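Local coordinates for protein uracil-DNA glycosylase (Nitratifractor salsuginis, PDB 5X3G) that is a member of the uracil-DNA glycosylase family that folds as a single alpha/beta chain around a small parallel sheet, at residues A[160-165]-A[247-252]; A[234-237]-A[241-244]. All coordinates share one frame; numbering follows the deposited sequence.

Interaction 1: residues A[160-165]-A[247-252]; sequences ERSGVL and GPMDLL
Ser162 and Met249, the latter modelled as selenomethionine, carry this contact, with Val164 and Leu251 filling in beside them. The Met249 side chain leaves the backbone with CG anti to its own carbonyl carbon (chi1 -58°) and then runs extended, which lays it along Ser162: CB sits 3.5 Å from Ser162 OG, and further out SE lies 3.9 Å from Ser162 CB. The same selenium reaches Val164 CG2 at 4.1 Å, the two side chains crossing at about a right angle. This is the close-packed, apolar half. It is buried, and Tyr73 of the central sheet touches both Val164 and Met249. Leu251 adds a lighter touch, bringing CD2 to 4.1 Å from Ser162 OG.

The polar half is looser and relies on water. Here the Ser162 hydroxyl and the Met249 carbonyl stand too far apart to bond directly, and a single water spans them, 2.6 Å from Ser162 OG and donating to Met249 O at 2.9 Å. Arg255 also bonds to Met249 O, while Ser162 OG has a weak hydrogen bond to the carbonyl of Asn158, so both ends of the bridge have a second partner.

Ser162 comes where helix 152-161 stops. A Schellman motif ends that helix, with Gly163 at positive phi as its C-prime residue, Gly163 N bonded to Glu160 O and Val164 N to Phe159 O. The chain then enters strand 164-168, an outermost strand of the parallel sheet, which pairs with strand 73-77. Across from it, the 247-252 segment follows helix 240-246, and Leu251 and Leu252 pack between helices 114-126 and 152-161.

Interaction 2: residues A[234-237]-A[241-244]; sequences HTFI and KAWE
Trp243 spans the gap to Ile237 with its indole nitrogen: NE1 donates to Ile237 O at 3.0 Å, and the N-H points almost straight at the oxygen (174°). The acceptor lies in the indole plane, at the ring edge, whereas seen from the carbonyl the donor is tilted 30° out of its plane. With CG anti to the carbonyl carbon of Trp243, the indole swings back toward the preceding turn. The acceptor is the Ile237 backbone carbonyl; the Ile237 side chain starts out away from the helix and packs on Asn118 and Lys121. Residues 234-237 lie in a 3-10 segment, with Ile237 N bonded to His234 O, that runs on past Ile237 and leads shortly into helix 240-246, where Asn239 OD1 accepts from Ala242 N in the first turn. The second touch comes from Phe236, which sends its ring out with CG anti to the backbone N (chi1 -177°), and the far end of the ring meets the Ala242 methyl obliquely, CZ and CE1 each 3.8 Å from CB. Met122 of helix 114-126 and Pro231 also touch this ring, while Leu228 of strand 225-228 packs on Ala242.

How the interactions relate
Followed from the N terminus, the chain passes strand 73-77 and helix 114-126 before helix 152-161 and strand 164-168, the earlier side of interaction 1. It then adds strands 203-207 and 225-228 to the parallel sheet before the turn at 234-237. Interaction 2 closes a very short loop there, with three residues between its segments, and lies wholly within the long loop of 81 residues that interaction 1 closes at 247-252. The two do not cross. Helix 240-246 joins them: it carries the second segment of interaction 2 and leads straight into that of interaction 1, with Pro248 CD packing 4.1 Å from Trp243 O. Their centres are 15 Å apart, and both border helix 114-126.

Interaction 1: residues A[160-165]-A[247-252]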
ATOM      1  N   GLU A 160      -8.949  -1.598  -2.232  1.00 23.53           N
ATOM      2  CA  GLU A 160      -9.297  -0.706  -3.333  1.00 29.54           C
ATOM      3  C   GLU A 160     -10.793  -0.406  -3.376  1.00 25.81           C
ATOM      4  O   GLU A 160     -11.186   0.714  -3.724  1.00 31.38           O
ATOM      5  CB  GLU A 160      -8.813  -1.298  -4.654  1.00 27.42           C
ATOM      6  CG  GLU A 160      -7.294  -1.337  -4.748  1.00 29.60           C
ATOM      7  CD  GLU A 160      -6.787  -1.948  -6.035  1.00 35.71           C
ATOM      8  OE1 GLU A 160      -7.346  -2.979  -6.461  1.00 36.23           O
ATOM      9  OE2 GLU A 160      -5.826  -1.397  -6.615  1.00 31.73           O
ATOM     10  N   ARG A 161     -11.639  -1.378  -3.018  1.00 23.42           N
ATOM     11  CA  ARG A 161     -13.073  -1.118  -2.928  1.00 30.43           C
ATOM     12  C   ARG A 161     -13.374  -0.016  -1.926  1.00 31.19           C
ATOM     13  O   ARG A 161     -14.306   0.772  -2.128  1.00 25.09           O
ATOM     14  CB  ARG A 161     -13.829  -2.389  -2.537  1.00 33.78           C
ATOM     15  CG  ARG A 161     -13.996  -3.418  -3.640  1.00 37.63           C
ATOM     16  CD  ARG A 161     -14.922  -4.529  -3.174  1.00 46.39           C
ATOM     17  NE  ARG A 161     -15.321  -5.430  -4.249  1.00 49.98           N
ATOM     18  CZ  ARG A 161     -14.644  -6.516  -4.603  1.00 58.88           C
ATOM     19  NH1 ARG A 161     -13.524  -6.832  -3.968  1.00 43.02           N
ATOM     20  NH2 ARG A 161     -15.084  -7.284  -5.590  1.00 43.06           N
ATOM     21  N   SER A 162     -12.600   0.053  -0.846  1.00 26.83           N
ATOM     22  CA  SER A 162     -12.751   1.089   0.162  1.00 23.62           C
ATOM     23  C   SER A 162     -12.031   2.379  -0.210  1.00 26.34           C
ATOM     24  O   SER A 162     -11.976   3.298   0.612  1.00 28.11           O
ATOM     25  CB  SER A 162     -12.249   0.574   1.513  1.00 25.21           C
ATOM     26  OG  SER A 162     -13.038  -0.524   1.950  1.00 31.69           O
ATOM     27  N   GLY A 163     -11.489   2.470  -1.421  1.00 26.03           N
ATOM     28  CA  GLY A 163     -10.893   3.708  -1.887  1.00 24.61           C
ATOM     29  C   GLY A 163      -9.511   3.985  -1.349  1.00 23.88           C
ATOM     30  O   GLY A 163      -9.119   5.151  -1.227  1.00 21.62           O
ATOM     31  N   VAL A 164      -8.749   2.947  -1.029  1.00 18.52           N
ATOM     32  CA  VAL A 164      -7.436   3.099  -0.418  1.00 19.35           C
ATOM     33  C   VAL A 164      -6.376   2.957  -1.499  1.00 20.69           C
ATOM     34  O   VAL A 164      -6.259   1.904  -2.136  1.00 18.36           O
ATOM     35  CB  VAL A 164      -7.220   2.080   0.710  1.00 22.09           C
ATOM     36  CG1 VAL A 164      -5.793   2.162   1.248  1.00 23.96           C
ATOM     37  CG2 VAL A 164      -8.231   2.324   1.820  1.00 17.18           C
ATOM     38  N   LEU A 165      -5.618   4.027  -1.713  1.00 23.47           N
ATOM     39  CA  LEU A 165      -4.437   4.001  -2.565  1.00 22.97           C
ATOM     40  C   LEU A 165      -3.251   3.543  -1.727  1.00 28.73           C
ATOM     41  O   LEU A 165      -2.838   4.244  -0.795  1.00 23.97           O
ATOM     42  CB  LEU A 165      -4.169   5.381  -3.169  1.00 26.86           C
ATOM     43  CG  LEU A 165      -2.968   5.519  -4.110  1.00 24.76           C
ATOM     44  CD1 LEU A 165      -3.190   4.754  -5.401  1.00 21.76           C
ATOM     45  CD2 LEU A 165      -2.686   6.985  -4.389  1.00 31.87           C
ATOM     46  N   GLY A 247     -12.456  -0.799  10.709  1.00 22.68           N
ATOM     47  CA  GLY A 247     -13.692  -1.508  10.952  1.00 27.44           C
ATOM     48  C   GLY A 247     -14.739  -1.321   9.869  1.00 27.11           C
ATOM     49  O   GLY A 247     -15.251  -2.294   9.308  1.00 20.57           O
ATOM     50  N   PRO A 248     -15.082  -0.067   9.550  1.00 25.83           N
ATOM     51  CA  PRO A 248     -16.097   0.172   8.508  1.00 22.73           C
ATOM     52  C   PRO A 248     -15.725  -0.367   7.143  1.00 26.67           C
ATOM     53  O   PRO A 248     -16.602  -0.482   6.278  1.00 26.52           O
ATOM     54  CB  PRO A 248     -16.219   1.701   8.485  1.00 30.00           C
ATOM     55  CG  PRO A 248     -15.817   2.120   9.850  1.00 30.21           C
ATOM     56  CD  PRO A 248     -14.715   1.183  10.239  1.00 26.88           C
HETATM   57  N   MSE A 249     -14.463  -0.704   6.919  1.00 23.26           N
HETATM   58  CA  MSE A 249     -14.037  -1.199   5.623  1.00 19.53           C
HETATM   59  C   MSE A 249     -14.344  -2.676   5.449  1.00 23.38           C
HETATM   60  O   MSE A 249     -14.486  -3.152   4.322  1.00 25.05           O
HETATM   61  CB  MSE A 249     -12.548  -0.947   5.438  1.00 19.20           C
HETATM   62  CG  MSE A 249     -12.155   0.504   5.556  1.00 28.99           C
HETATM   63 SE   MSE A 249     -10.318   0.721   4.936  1.00 34.38          SE
HETATM   64  CE  MSE A 249      -9.850   2.388   5.824  1.00 23.60           C
ATOM     65  N   ASP A 250     -14.461  -3.370   6.579  1.00 26.22           N
ATOM     66  CA  ASP A 250     -14.625  -4.824   6.647  1.00 21.75           C
ATOM     67  C   ASP A 250     -13.800  -5.511   5.562  1.00 30.54           C
ATOM     68  O   ASP A 250     -14.315  -6.202   4.682  1.00 25.71           O
ATOM     69  CB  ASP A 250     -16.097  -5.226   6.555  1.00 26.66           C
ATOM     70  CG  ASP A 250     -16.362  -6.598   7.156  1.00 36.96           C
ATOM     71  OD1 ASP A 250     -15.389  -7.301   7.508  1.00 27.58           O
ATOM     72  OD2 ASP A 250     -17.546  -6.978   7.273  1.00 35.18           O
ATOM     73  N   LEU A 251     -12.484  -5.300   5.652  1.00 21.35           N
ATOM     74  CA  LEU A 251     -11.566  -5.704   4.594  1.00 23.60           C
ATOM     75  C   LEU A 251     -11.486  -7.214   4.411  1.00 25.48           C
ATOM     76  O   LEU A 251     -11.042  -7.670   3.351  1.00 24.82           O
ATOM     77  CB  LEU A 251     -10.176  -5.140   4.884  1.00 21.30           C
ATOM     78  CG  LEU A 251     -10.103  -3.611   4.839  1.00 21.37           C
ATOM     79  CD1 LEU A 251      -8.855  -3.102   5.540  1.00 23.65           C
ATOM     80  CD2 LEU A 251     -10.150  -3.123   3.397  1.00 14.26           C
ATOM     81  N   LEU A 252     -11.901  -7.998   5.402  1.00 21.81           N
ATOM     82  CA  LEU A 252     -11.841  -9.449   5.302  1.00 24.63           C
ATOM     83  C   LEU A 252     -13.143 -10.069   4.815  1.00 25.49           C
ATOM     84  O   LEU A 252     -13.205 -11.289   4.655  1.00 23.68           O
ATOM     85  CB  LEU A 252     -11.445 -10.057   6.651  1.00 23.54           C
ATOM     86  CG  LEU A 252     -10.069  -9.651   7.186  1.00 24.56           C
ATOM     87  CD1 LEU A 252      -9.761 -10.388   8.462  1.00 19.72           C
ATOM     88  CD2 LEU A 252      -8.978  -9.899   6.157  1.00 18.81           C
TER
HETATM   89  O   HOH W   1     -13.574  -3.041   1.611  1.00 39.19           O

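Interaction 2: residues A[234-237]-A[241-244]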
ATOM      1  N   HIS A 234       2.477  -6.015  18.062  1.00 34.12           N
ATOM      2  CA  HIS A 234       1.354  -6.887  18.398  1.00 37.06           C
ATOM      3  C   HIS A 234       0.217  -6.115  19.057  1.00 30.31           C
ATOM      4  O   HIS A 234      -0.958  -6.466  18.878  1.00 38.60           O
ATOM      5  CB  HIS A 234       1.828  -8.030  19.298  1.00 50.24           C
ATOM      6  CG  HIS A 234       2.616  -7.580  20.488  1.00 56.94           C
ATOM      7  ND1 HIS A 234       2.048  -7.390  21.729  1.00 65.04           N
ATOM      8  CD2 HIS A 234       3.931  -7.289  20.628  1.00 64.70           C
ATOM      9  CE1 HIS A 234       2.978  -6.996  22.581  1.00 59.88           C
ATOM     10  NE2 HIS A 234       4.130  -6.926  21.938  1.00 51.01           N
ATOM     11  N   THR A 235       0.539  -5.048  19.795  1.00 28.16           N
ATOM     12  CA  THR A 235      -0.494  -4.231  20.423  1.00 35.52           C
ATOM     13  C   THR A 235      -1.467  -3.656  19.399  1.00 33.98           C
ATOM     14  O   THR A 235      -2.628  -3.380  19.733  1.00 28.06           O
ATOM     15  CB  THR A 235       0.152  -3.107  21.234  1.00 33.09           C
ATOM     16  OG1 THR A 235       1.212  -2.518  20.473  1.00 43.01           O
ATOM     17  CG2 THR A 235       0.713  -3.644  22.547  1.00 43.26           C
ATOM     18  N   PHE A 236      -1.020  -3.484  18.148  1.00 36.18           N
ATOM     19  CA  PHE A 236      -1.904  -3.029  17.077  1.00 31.41           C
ATOM     20  C   PHE A 236      -3.185  -3.845  17.007  1.00 28.60           C
ATOM     21  O   PHE A 236      -4.232  -3.322  16.609  1.00 29.42           O
ATOM     22  CB  PHE A 236      -1.177  -3.096  15.729  1.00 27.23           C
ATOM     23  CG  PHE A 236      -1.986  -2.585  14.565  1.00 29.73           C
ATOM     24  CD1 PHE A 236      -2.000  -1.236  14.253  1.00 27.87           C
ATOM     25  CD2 PHE A 236      -2.720  -3.456  13.773  1.00 27.39           C
ATOM     26  CE1 PHE A 236      -2.734  -0.763  13.181  1.00 28.91           C
ATOM     27  CE2 PHE A 236      -3.458  -2.989  12.701  1.00 27.55           C
ATOM     28  CZ  PHE A 236      -3.465  -1.642  12.405  1.00 34.20           C
ATOM     29  N   ILE A 237      -3.128  -5.125  17.392  1.00 31.41           N
ATOM     30  CA  ILE A 237      -4.305  -5.980  17.285  1.00 26.27           C
ATOM     31  C   ILE A 237      -5.454  -5.438  18.126  1.00 34.60           C
ATOM     32  O   ILE A 237      -6.623  -5.539  17.734  1.00 32.65           O
ATOM     33  CB  ILE A 237      -3.948  -7.431  17.671  1.00 33.79           C
ATOM     34  CG1 ILE A 237      -2.853  -7.974  16.752  1.00 37.79           C
ATOM     35  CG2 ILE A 237      -5.171  -8.330  17.599  1.00 30.26           C
ATOM     36  CD1 ILE A 237      -2.302  -9.313  17.191  1.00 37.00           C
ATOM     37  N   LYS A 241      -8.187   2.692  17.886  1.00 31.71           N
ATOM     38  CA  LYS A 241      -8.174   3.644  16.781  1.00 30.94           C
ATOM     39  C   LYS A 241      -8.121   2.912  15.446  1.00 33.73           C
ATOM     40  O   LYS A 241      -8.765   3.324  14.469  1.00 27.25           O
ATOM     41  CB  LYS A 241      -6.995   4.610  16.929  1.00 36.58           C
ATOM     42  CG  LYS A 241      -7.023   5.781  15.958  1.00 23.24           C
ATOM     43  CD  LYS A 241      -5.903   6.777  16.234  1.00 32.83           C
ATOM     44  CE  LYS A 241      -6.144   8.087  15.496  1.00 31.68           C
ATOM     45  NZ  LYS A 241      -5.038   9.063  15.707  1.00 33.78           N
ATOM     46  N   ALA A 242      -7.381   1.799  15.398  1.00 27.29           N
ATOM     47  CA  ALA A 242      -7.389   0.948  14.215  1.00 30.66           C
ATOM     48  C   ALA A 242      -8.759   0.318  13.996  1.00 29.49           C
ATOM     49  O   ALA A 242      -9.245   0.265  12.860  1.00 22.96           O
ATOM     50  CB  ALA A 242      -6.314  -0.132  14.336  1.00 27.78           C
ATOM     51  N   TRP A 243      -9.396  -0.167  15.068  1.00 31.32           N
ATOM     52  CA  TRP A 243     -10.744  -0.717  14.939  1.00 25.87           C
ATOM     53  C   TRP A 243     -11.694   0.295  14.318  1.00 28.85           C
ATOM     54  O   TRP A 243     -12.530  -0.060  13.478  1.00 33.20           O
ATOM     55  CB  TRP A 243     -11.301  -1.137  16.298  1.00 29.65           C
ATOM     56  CG  TRP A 243     -10.514  -2.133  17.076  1.00 28.22           C
ATOM     57  CD1 TRP A 243      -9.384  -2.794  16.693  1.00 30.27           C
ATOM     58  CD2 TRP A 243     -10.818  -2.584  18.397  1.00 34.86           C
ATOM     59  NE1 TRP A 243      -8.963  -3.631  17.705  1.00 30.74           N
ATOM     60  CE2 TRP A 243      -9.831  -3.518  18.760  1.00 35.58           C
ATOM     61  CE3 TRP A 243     -11.835  -2.286  19.307  1.00 50.88           C
ATOM     62  CZ2 TRP A 243      -9.830  -4.156  19.999  1.00 41.27           C
ATOM     63  CZ3 TRP A 243     -11.835  -2.918  20.533  1.00 45.54           C
ATOM     64  CH2 TRP A 243     -10.840  -3.842  20.869  1.00 43.45           C
ATOM     65  N   GLU A 244     -11.600   1.557  14.737  1.00 27.86           N
ATOM     66  CA  GLU A 244     -12.532   2.550  14.223  1.00 31.54           C
ATOM     67  C   GLU A 244     -12.186   2.982  12.804  1.00 26.71           C
ATOM     68  O   GLU A 244     -13.092   3.278  12.016  1.00 28.73           O
ATOM     69  CB  GLU A 244     -12.588   3.763  15.151  1.00 31.12           C
ATOM     70  CG  GLU A 244     -13.616   4.797  14.716  1.00 46.80           C
ATOM     71  CD  GLU A 244     -13.856   5.872  15.754  1.00 50.61           C
ATOM     72  OE1 GLU A 244     -13.245   5.802  16.839  1.00 36.54           O
ATOM     73  OE2 GLU A 244     -14.661   6.789  15.481  1.00 59.26           O
TER